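Local coordinates for protein LbaCas13a H328A (C2c2) (Lachnospiraceae bacterium NK4A179, PDB 5WLH) that binds a precursor CRISPR RNA as its guide and, as a Cas13a enzyme, probably cleaves RNA that the guide recognises, at residues N245-V250 and A259-K264. Numbering follows the deposited sequence.
With nucleotides of chain B.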
loop_
_atom_site.group_PDB
_atom_site.type_symbol
_atom_site.label_atom_id
_atom_site.label_comp_id
_atom_site.label_asym_id
_atom_site.label_seq_id
_atom_site.Cartn_x
_atom_site.Cartn_y
_atom_site.Cartn_z
ATOM N N ASN A 245 -2.567 6.004 28.334
ATOM C CA ASN A 245 -3.147 4.680 28.422
ATOM C C ASN A 245 -3.197 3.950 27.088
ATOM O O ASN A 245 -3.759 2.856 27.026
ATOM C CB ASN A 245 -4.544 4.767 29.019
ATOM C CG ASN A 245 -4.499 4.891 30.517
ATOM O OD1 ASN A 245 -4.343 3.900 31.214
ATOM N ND2 ASN A 245 -4.608 6.105 31.017
ATOM N N MET A 246 -2.622 4.514 26.035
ATOM C CA MET A 246 -2.577 3.790 24.772
ATOM C C MET A 246 -1.750 2.511 24.928
ATOM O O MET A 246 -0.924 2.380 25.828
ATOM C CB MET A 246 -2.018 4.680 23.661
ATOM C CG MET A 246 -3.065 5.664 23.091
ATOM S SD MET A 246 -2.485 6.579 21.635
ATOM C CE MET A 246 -0.848 7.012 22.227
ATOM N N ASN A 247 -2.019 1.534 24.070
ATOM C CA ASN A 247 -1.312 0.268 24.176
ATOM C C ASN A 247 -1.352 -0.423 22.824
ATOM O O ASN A 247 -2.015 0.026 21.888
ATOM C CB ASN A 247 -1.911 -0.629 25.266
ATOM C CG ASN A 247 -0.861 -1.481 25.951
ATOM O OD1 ASN A 247 0.159 -1.809 25.347
ATOM N ND2 ASN A 247 -1.094 -1.831 27.216
ATOM N N MET A 248 -0.608 -1.512 22.738
ATOM C CA MET A 248 -0.599 -2.373 21.572
ATOM C C MET A 248 -1.805 -3.306 21.591
ATOM O O MET A 248 -2.480 -3.441 22.614
ATOM C CB MET A 248 0.710 -3.161 21.579
ATOM C CG MET A 248 1.927 -2.265 21.681
ATOM S SD MET A 248 2.025 -1.142 20.287
ATOM C CE MET A 248 2.250 -2.326 18.958
ATOM N N PRO A 249 -2.077 -4.001 20.473
ATOM C CA PRO A 249 -3.226 -4.931 20.437
ATOM C C PRO A 249 -3.088 -6.136 21.358
ATOM O O PRO A 249 -4.103 -6.638 21.863
ATOM C CB PRO A 249 -3.270 -5.392 18.971
ATOM C CG PRO A 249 -2.409 -4.459 18.200
ATOM C CD PRO A 249 -1.410 -3.876 19.164
ATOM N N VAL A 250 -1.868 -6.634 21.558
ATOM C CA VAL A 250 -1.627 -7.864 22.305
ATOM C C VAL A 250 -0.443 -7.643 23.232
ATOM O O VAL A 250 0.520 -6.960 22.869
ATOM C CB VAL A 250 -1.370 -9.037 21.339
ATOM C CG1 VAL A 250 -0.833 -10.269 22.098
ATOM C CG2 VAL A 250 -2.656 -9.361 20.546
ATOM N N ALA A 259 -2.181 -12.308 25.149
ATOM C CA ALA A 259 -3.625 -12.153 25.037
ATOM C C ALA A 259 -3.919 -10.740 24.558
ATOM O O ALA A 259 -3.056 -9.856 24.635
ATOM C CB ALA A 259 -4.328 -12.414 26.365
ATOM N N ILE A 260 -5.158 -10.520 24.090
ATOM C CA ILE A 260 -5.530 -9.165 23.685
ATOM C C ILE A 260 -5.375 -8.249 24.884
ATOM O O ILE A 260 -5.655 -8.630 26.030
ATOM C CB ILE A 260 -6.957 -9.104 23.111
ATOM C CG1 ILE A 260 -7.988 -9.530 24.177
ATOM C CG2 ILE A 260 -7.034 -9.917 21.809
ATOM C CD1 ILE A 260 -9.445 -9.303 23.779
ATOM N N THR A 261 -4.866 -7.052 24.629
ATOM C CA THR A 261 -4.570 -6.116 25.702
ATOM C C THR A 261 -5.855 -5.587 26.313
ATOM O O THR A 261 -6.795 -5.262 25.598
ATOM C CB THR A 261 -3.761 -4.955 25.157
ATOM O OG1 THR A 261 -2.656 -5.477 24.407
ATOM C CG2 THR A 261 -3.250 -4.089 26.290
ATOM N N VAL A 262 -5.885 -5.497 27.642
ATOM C CA VAL A 262 -7.011 -4.928 28.378
ATOM C C VAL A 262 -6.541 -3.641 29.039
ATOM O O VAL A 262 -5.511 -3.628 29.721
ATOM C CB VAL A 262 -7.563 -5.905 29.432
ATOM C CG1 VAL A 262 -8.737 -5.249 30.183
ATOM C CG2 VAL A 262 -7.971 -7.265 28.807
ATOM N N SER A 263 -7.285 -2.557 28.836
ATOM C CA SER A 263 -6.916 -1.299 29.467
ATOM C C SER A 263 -6.963 -1.430 30.987
ATOM O O SER A 263 -7.758 -2.194 31.536
ATOM C CB SER A 263 -7.861 -0.175 29.033
ATOM O OG SER A 263 -7.663 0.956 29.876
ATOM N N LYS A 264 -6.084 -0.686 31.658
ATOM C CA LYS A 264 -6.078 -0.618 33.114
ATOM C C LYS A 264 -7.228 0.206 33.674
ATOM O O LYS A 264 -7.372 0.271 34.897
ATOM C CB LYS A 264 -4.748 -0.048 33.613
ATOM C CG LYS A 264 -3.521 -0.686 32.961
ATOM C CD LYS A 264 -2.230 0.028 33.344
ATOM C CE LYS A 264 -2.043 1.325 32.546
ATOM N NZ LYS A 264 -1.376 1.111 31.222
ATOM P P C B 12 -8.325 -0.290 23.942
ATOM O OP1 C B 12 -8.010 -1.218 25.071
ATOM O OP2 C B 12 -9.682 -0.194 23.343
ATOM O "O5'" C B 12 -7.881 1.182 24.332
ATOM C "C5'" C B 12 -6.654 1.404 25.000
ATOM C "C4'" C B 12 -6.451 2.872 25.249
ATOM O "O4'" C B 12 -6.267 3.557 23.985
ATOM C "C3'" C B 12 -7.640 3.596 25.871
ATOM O "O3'" C B 12 -7.776 3.395 27.271
ATOM C "C2'" C B 12 -7.361 5.032 25.484
ATOM O "O2'" C B 12 -6.296 5.542 26.264
ATOM C "C1'" C B 12 -6.859 4.849 24.058
ATOM N N1 C B 12 -7.991 4.939 23.111
ATOM C C2 C B 12 -8.416 6.235 22.805
ATOM O O2 C B 12 -7.821 7.210 23.294
ATOM N N3 C B 12 -9.444 6.395 21.962
ATOM C C4 C B 12 -10.058 5.319 21.462
ATOM N N4 C B 12 -11.086 5.559 20.642
ATOM C C5 C B 12 -9.672 3.967 21.763
ATOM C C6 C B 12 -8.642 3.835 22.616
ATOM P P G B 23 -3.979 13.617 17.856
ATOM O OP1 G B 23 -2.789 14.499 17.669
ATOM O OP2 G B 23 -5.058 13.633 16.850
ATOM O "O5'" G B 23 -3.539 12.098 17.994
ATOM C "C5'" G B 23 -2.530 11.742 18.923
ATOM C "C4'" G B 23 -2.312 10.257 18.921
ATOM O "O4'" G B 23 -3.549 9.561 19.189
ATOM C "C3'" G B 23 -1.850 9.667 17.611
ATOM O "O3'" G B 23 -0.472 9.895 17.374
ATOM C "C2'" G B 23 -2.210 8.200 17.769
ATOM O "O2'" G B 23 -1.267 7.555 18.620
ATOM C "C1'" G B 23 -3.536 8.305 18.528
ATOM N N9 G B 23 -4.710 8.240 17.636
ATOM C C8 G B 23 -5.479 9.287 17.180
ATOM N N7 G B 23 -6.476 8.881 16.422
ATOM C C5 G B 23 -6.364 7.482 16.413
ATOM C C6 G B 23 -7.150 6.491 15.772
ATOM O O6 G B 23 -8.156 6.675 15.072
ATOM N N1 G B 23 -6.679 5.195 16.027
ATOM C C2 G B 23 -5.564 4.907 16.787
ATOM N N2 G B 23 -5.210 3.621 16.955
ATOM N N3 G B 23 -4.830 5.833 17.388
ATOM C C4 G B 23 -5.277 7.081 17.146
ATOM P P C B 11 -10.132 -2.285 19.114
ATOM O OP1 C B 11 -10.191 -3.493 19.946
ATOM O OP2 C B 11 -11.286 -1.339 19.094
ATOM O "O5'" C B 11 -8.902 -1.408 19.556
ATOM C "C5'" C B 11 -7.698 -2.016 19.991
ATOM C "C4'" C B 11 -6.742 -0.976 20.483
ATOM O "O4'" C B 11 -6.427 -0.038 19.422
ATOM C "C3'" C B 11 -7.267 -0.081 21.587
ATOM O "O3'" C B 11 -7.243 -0.703 22.837
ATOM C "C2'" C B 11 -6.338 1.109 21.488
ATOM O "O2'" C B 11 -5.044 0.726 21.931
ATOM C "C1'" C B 11 -6.252 1.257 19.976
ATOM N N1 C B 11 -7.296 2.144 19.421
ATOM C C2 C B 11 -7.094 3.518 19.477
ATOM O O2 C B 11 -6.068 3.955 20.042
ATOM N N3 C B 11 -8.015 4.329 18.928
ATOM C C4 C B 11 -9.100 3.811 18.334
ATOM N N4 C B 11 -9.996 4.649 17.800
ATOM C C5 C B 11 -9.328 2.403 18.263
ATOM C C6 C B 11 -8.402 1.614 18.816
HETATM O O HOH W 1 -0.380 2.547 28.350
#
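Thr261 reaches across to the backbone of Met248 and Pro249 at the open end of a two-stranded antiparallel hairpin, strands 250-252 and 258-260, where the two segments run on past the strands beside the bound RNA. Its OG1, set beside its own backbone N (chi1 -50°) and anti to the carbonyl carbon, donates to Met248 O at 2.7 Å, coming from above the carbonyl plane. One residue on, Thr261 N bonds to Pro249 O at 2.9 Å and nearly straight, 167° at the hydrogen, so main chain and side chain of one residue grip two successive carbonyls. The methyl CG2 turns the other way and lies 3.3 Å from ND2 of Asn247, whose amide is held by Gln33 through ND2 and by Gln251 through OD1. An alanine here would remove both OG1 and CG2, and would probably leave the Met248 carbonyl without its hydroxyl donor and a gap beside the Asn247 amide.

Val250 pairs with Ile260 as a non-hydrogen-bonded pair, CA atoms 4.3 Å apart and side chains diverging. The Val250 methyl CG1 sits 3.4 Å from Ala259 O, while the valine side chain also packs on Ala450 and Ala454 of helix 429-458.

Toward Asn245 the two segments separate, and C12 of chain B lies by both: Asn245 O is 3.2 Å from its C4', and Ser263 OG, which bonds to a neighbouring phosphate, approaches its O3'. Asn245 ND2 is tied back to Arg241 O in the preceding helix; on the other branch of that amide, OD1 meets the bent Lys264 chain at CE, 3.7 Å away.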